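Local coordinates for 6-carboxyhexanoate--CoA ligase (Aquifex aeolicus, PDB 5TVA), which belongs to the BioW family of CoA ligases and is modelled here with adenosine monophosphate and coenzyme A bound, at residues Thr167-Leu179 against Thr189-Arg201. Sequence-based numbering, arbitrary orientation.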
loop_
_atom_site.group_PDB
_atom_site.type_symbol
_atom_site.label_atom_id
_atom_site.label_comp_id
_atom_site.label_asym_id
_atom_site.label_seq_id
_atom_site.Cartn_x
_atom_site.Cartn_y
_atom_site.Cartn_z
ATOM N N THR A 167 3.182 3.278 1.298
ATOM C CA THR A 167 4.257 2.690 2.103
ATOM C C THR A 167 4.851 3.690 3.048
ATOM O O THR A 167 5.314 3.324 4.135
ATOM C CB THR A 167 5.445 2.186 1.293
ATOM O OG1 THR A 167 5.580 2.887 0.038
ATOM C CG2 THR A 167 5.429 0.759 1.171
ATOM N N PHE A 168 5.005 4.926 2.592
ATOM C CA PHE A 168 5.726 5.826 3.458
ATOM C C PHE A 168 4.932 6.068 4.725
ATOM O O PHE A 168 5.521 6.142 5.812
ATOM C CB PHE A 168 6.071 7.130 2.758
ATOM C CG PHE A 168 6.990 7.969 3.566
ATOM C CD1 PHE A 168 8.319 7.598 3.710
ATOM C CD2 PHE A 168 6.520 9.077 4.259
ATOM C CE1 PHE A 168 9.184 8.345 4.498
ATOM C CE2 PHE A 168 7.375 9.822 5.046
ATOM C CZ PHE A 168 8.709 9.461 5.165
ATOM N N LYS A 169 3.594 6.133 4.609
ATOM C CA LYS A 169 2.763 6.225 5.801
ATOM C C LYS A 169 2.926 4.990 6.676
ATOM O O LYS A 169 3.072 5.113 7.894
ATOM C CB LYS A 169 1.291 6.428 5.438
ATOM C CG LYS A 169 0.539 7.277 6.491
ATOM C CD LYS A 169 -0.703 6.589 7.047
ATOM C CE LYS A 169 -1.430 7.516 8.006
ATOM N NZ LYS A 169 -2.714 6.944 8.502
ATOM N N ASN A 170 2.894 3.794 6.071
ATOM C CA ASN A 170 3.085 2.563 6.832
ATOM C C ASN A 170 4.370 2.626 7.649
ATOM O O ASN A 170 4.353 2.439 8.869
ATOM C CB ASN A 170 3.106 1.350 5.898
ATOM C CG ASN A 170 1.760 1.095 5.246
ATOM O OD1 ASN A 170 0.747 1.641 5.669
ATOM N ND2 ASN A 170 1.747 0.263 4.204
ATOM N N LEU A 171 5.488 2.944 6.993
ATOM C CA LEU A 171 6.766 3.039 7.695
ATOM C C LEU A 171 6.756 4.150 8.738
ATOM O O LEU A 171 7.338 3.995 9.816
ATOM C CB LEU A 171 7.908 3.256 6.702
ATOM C CG LEU A 171 8.045 2.171 5.633
ATOM C CD1 LEU A 171 9.204 2.496 4.675
ATOM C CD2 LEU A 171 8.210 0.796 6.287
ATOM N N PHE A 172 6.106 5.277 8.443
ATOM C CA PHE A 172 6.015 6.330 9.445
ATOM C C PHE A 172 5.200 5.874 10.656
ATOM O O PHE A 172 5.503 6.263 11.792
ATOM C CB PHE A 172 5.414 7.590 8.827
ATOM C CG PHE A 172 5.061 8.644 9.828
ATOM C CD1 PHE A 172 6.029 9.523 10.294
ATOM C CD2 PHE A 172 3.754 8.756 10.318
ATOM C CE1 PHE A 172 5.696 10.501 11.241
ATOM C CE2 PHE A 172 3.417 9.729 11.272
ATOM C CZ PHE A 172 4.385 10.606 11.727
ATOM N N CYS A 173 4.179 5.048 10.429
ATOM C CA CYS A 173 3.307 4.562 11.482
ATOM C C CYS A 173 3.922 3.436 12.306
ATOM O O CYS A 173 3.335 3.045 13.322
ATOM C CB CYS A 173 1.988 4.101 10.866
ATOM S SG CYS A 173 0.882 5.465 10.542
ATOM N N GLY A 174 5.087 2.915 11.911
ATOM C CA GLY A 174 5.764 1.898 12.690
ATOM C C GLY A 174 5.785 0.521 12.078
ATOM O O GLY A 174 6.279 -0.412 12.717
ATOM N N VAL A 175 5.245 0.330 10.882
ATOM C CA VAL A 175 5.500 -0.926 10.199
ATOM C C VAL A 175 6.985 -0.991 9.894
ATOM O O VAL A 175 7.577 -0.010 9.436
ATOM C CB VAL A 175 4.628 -1.035 8.946
ATOM C CG1 VAL A 175 5.084 -2.217 8.058
ATOM C CG2 VAL A 175 3.160 -1.181 9.373
ATOM N N VAL A 176 7.611 -2.121 10.230
ATOM C CA VAL A 176 9.048 -2.261 10.027
ATOM C C VAL A 176 9.358 -2.419 8.546
ATOM O O VAL A 176 10.273 -1.774 8.011
ATOM C CB VAL A 176 9.594 -3.452 10.843
ATOM C CG1 VAL A 176 11.084 -3.643 10.567
ATOM C CG2 VAL A 176 9.335 -3.255 12.369
ATOM N N ALA A 177 8.603 -3.276 7.863
ATOM C CA ALA A 177 8.854 -3.583 6.458
ATOM C C ALA A 177 7.549 -4.030 5.822
ATOM O O ALA A 177 6.633 -4.484 6.512
ATOM C CB ALA A 177 9.918 -4.682 6.291
ATOM N N GLU A 178 7.479 -3.924 4.492
ATOM C CA GLU A 178 6.271 -4.272 3.762
ATOM C C GLU A 178 6.608 -5.126 2.545
ATOM O O GLU A 178 7.615 -4.884 1.867
ATOM C CB GLU A 178 5.531 -3.006 3.326
ATOM C CG GLU A 178 4.245 -3.292 2.521
ATOM C CD GLU A 178 3.520 -2.029 2.093
ATOM O OE1 GLU A 178 3.834 -0.955 2.629
ATOM O OE2 GLU A 178 2.623 -2.107 1.235
ATOM N N LEU A 179 5.756 -6.115 2.260
ATOM C CA LEU A 179 5.784 -6.857 1.003
ATOM C C LEU A 179 4.467 -6.658 0.256
ATOM O O LEU A 179 3.390 -6.766 0.845
ATOM C CB LEU A 179 6.036 -8.360 1.238
ATOM C CG LEU A 179 5.869 -9.337 0.062
ATOM C CD1 LEU A 179 6.971 -9.186 -0.973
ATOM C CD2 LEU A 179 5.821 -10.783 0.542
ATOM N N THR A 189 4.802 -6.035 -11.486
ATOM C CA THR A 189 5.734 -5.426 -10.552
ATOM C C THR A 189 5.111 -5.416 -9.154
ATOM O O THR A 189 3.891 -5.274 -8.994
ATOM C CB THR A 189 6.097 -4.005 -10.999
ATOM O OG1 THR A 189 6.737 -4.062 -12.274
ATOM C CG2 THR A 189 7.054 -3.318 -10.003
ATOM N N GLY A 190 5.951 -5.632 -8.148
ATOM C CA GLY A 190 5.557 -5.520 -6.758
ATOM C C GLY A 190 6.609 -4.712 -6.035
ATOM O O GLY A 190 7.408 -4.047 -6.704
ATOM N N TYR A 191 6.648 -4.733 -4.702
ATOM C CA TYR A 191 7.754 -4.058 -4.048
ATOM C C TYR A 191 7.993 -4.636 -2.660
ATOM O O TYR A 191 7.254 -5.487 -2.156
ATOM C CB TYR A 191 7.534 -2.547 -3.969
ATOM C CG TYR A 191 6.373 -2.088 -3.112
ATOM C CD1 TYR A 191 6.465 -2.070 -1.713
ATOM C CD2 TYR A 191 5.198 -1.640 -3.695
ATOM C CE1 TYR A 191 5.400 -1.626 -0.932
ATOM C CE2 TYR A 191 4.138 -1.189 -2.937
ATOM C CZ TYR A 191 4.238 -1.182 -1.547
ATOM O OH TYR A 191 3.171 -0.726 -0.805
ATOM N N VAL A 192 9.045 -4.132 -2.047
ATOM C CA VAL A 192 9.394 -4.457 -0.682
ATOM C C VAL A 192 9.966 -3.169 -0.128
ATOM O O VAL A 192 10.653 -2.443 -0.853
ATOM C CB VAL A 192 10.383 -5.641 -0.655
ATOM C CG1 VAL A 192 11.859 -5.187 -0.674
ATOM C CG2 VAL A 192 10.027 -6.625 0.384
ATOM N N SER A 193 9.610 -2.807 1.106
ATOM C CA SER A 193 10.079 -1.514 1.583
ATOM C C SER A 193 10.419 -1.577 3.060
ATOM O O SER A 193 9.977 -2.469 3.790
ATOM C CB SER A 193 9.059 -0.402 1.332
ATOM O OG SER A 193 7.940 -0.552 2.174
ATOM N N GLY A 194 11.210 -0.594 3.479
ATOM C CA GLY A 194 11.653 -0.480 4.859
ATOM C C GLY A 194 12.520 0.750 4.958
ATOM O O GLY A 194 12.894 1.354 3.944
ATOM N N LYS A 195 12.822 1.138 6.200
ATOM C CA LYS A 195 13.564 2.383 6.371
ATOM C C LYS A 195 15.012 2.240 5.915
ATOM O O LYS A 195 15.614 3.225 5.466
ATOM C CB LYS A 195 13.488 2.863 7.827
ATOM C CG LYS A 195 12.215 3.618 8.144
ATOM C CD LYS A 195 12.178 4.166 9.559
ATOM C CE LYS A 195 10.817 4.790 9.836
ATOM N NZ LYS A 195 10.719 5.444 11.176
ATOM N N GLU A 196 15.576 1.028 5.983
ATOM C CA GLU A 196 16.958 0.809 5.557
ATOM C C GLU A 196 17.066 0.427 4.090
ATOM O O GLU A 196 17.989 0.875 3.406
ATOM C CB GLU A 196 17.629 -0.284 6.407
ATOM C CG GLU A 196 17.278 -0.270 7.892
ATOM C CD GLU A 196 17.681 1.004 8.616
ATOM O OE1 GLU A 196 17.948 2.041 7.966
ATOM O OE2 GLU A 196 17.724 0.968 9.860
ATOM N N ILE A 197 16.158 -0.414 3.588
ATOM C CA ILE A 197 16.266 -0.867 2.207
ATOM C C ILE A 197 15.578 0.075 1.233
ATOM O O ILE A 197 15.674 -0.134 0.013
ATOM C CB ILE A 197 15.689 -2.286 2.046
ATOM C CG1 ILE A 197 14.213 -2.308 2.444
ATOM C CG2 ILE A 197 16.507 -3.273 2.861
ATOM C CD1 ILE A 197 13.481 -3.616 2.111
ATOM N N GLY A 198 14.886 1.104 1.731
ATOM C CA GLY A 198 14.174 2.035 0.886
ATOM C C GLY A 198 12.950 1.384 0.279
ATOM O O GLY A 198 12.310 0.509 0.875
ATOM N N TYR A 199 12.622 1.815 -0.943
ATOM C CA TYR A 199 11.486 1.302 -1.704
ATOM C C TYR A 199 12.053 0.518 -2.884
ATOM O O TYR A 199 12.703 1.091 -3.771
ATOM C CB TYR A 199 10.581 2.454 -2.141
ATOM C CG TYR A 199 9.383 2.077 -2.997
ATOM C CD1 TYR A 199 8.224 1.576 -2.419
ATOM C CD2 TYR A 199 9.402 2.249 -4.384
ATOM C CE1 TYR A 199 7.115 1.241 -3.190
ATOM C CE2 TYR A 199 8.293 1.911 -5.167
ATOM C CZ TYR A 199 7.151 1.414 -4.563
ATOM O OH TYR A 199 6.033 1.067 -5.310
ATOM N N VAL A 200 11.819 -0.791 -2.887
ATOM C CA VAL A 200 12.533 -1.714 -3.763
ATOM C C VAL A 200 11.518 -2.347 -4.707
ATOM O O VAL A 200 10.750 -3.230 -4.314
ATOM C CB VAL A 200 13.308 -2.769 -2.964
ATOM C CG1 VAL A 200 14.200 -3.566 -3.878
ATOM C CG2 VAL A 200 14.151 -2.081 -1.908
ATOM N N ARG A 201 11.514 -1.902 -5.967
ATOM C CA ARG A 201 10.548 -2.384 -6.950
ATOM C C ARG A 201 11.076 -3.642 -7.622
ATOM O O ARG A 201 12.244 -3.701 -8.005
ATOM C CB ARG A 201 10.274 -1.289 -7.974
ATOM C CG ARG A 201 10.337 0.101 -7.339
ATOM C CD ARG A 201 10.082 1.198 -8.336
ATOM N NE ARG A 201 8.974 0.852 -9.214
ATOM C CZ ARG A 201 9.081 0.762 -10.535
ATOM N NH1 ARG A 201 10.250 1.013 -11.116
ATOM N NH2 ARG A 201 8.021 0.442 -11.268
HETATM O O HOH W 1 8.340 5.748 12.595
#
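Glu178 and Ser193 form an antiparallel hydrogen-bonded pair, with both backbone N-to-O distances, Glu178 N to Ser193 O and Ser193 N to Glu178 O, at 3.0 Å. The pair belongs to a beta hairpin, strands 177-181 and 190-194, within a mixed sheet, and helix 158-173 packs over one face. Val176 and Ala177 form a classic beta bulge opposite Phe218 on the neighbouring strand 214-219.

Glu178 and Ser193 point their side chains to the helix side. The Glu178 chain is fully extended, with CG anti to the backbone N (chi1 179°), and this carries the carboxylate to the Tyr191 hydroxyl. Tyr191 OH donates to Glu178 OE2 at 2.5 Å, from above the carboxylate plane. The carboxylate and ring planes lie 65° apart. Tyr191 OH is also hydrogen-bonded to Arg215, a residue of the adenosine monophosphate pocket. Tyr199 CE1 lies over one face of the Tyr191 ring, offset toward the rim.

From the helix, Leu171 lays CD1 against Gly194, 3.8 Å from Gly194 C. The other sheet face carries Leu179 and Val192, whose CD1 and CG2 methyls meet at 4.2 Å. At the end of the helix, Gly174 has positive phi and completes a Schellman motif. Nearby, the extended Lys195 side chain donates from NZ to a water at 2.8 Å, and that water donates to Phe172 O at 3.0 Å.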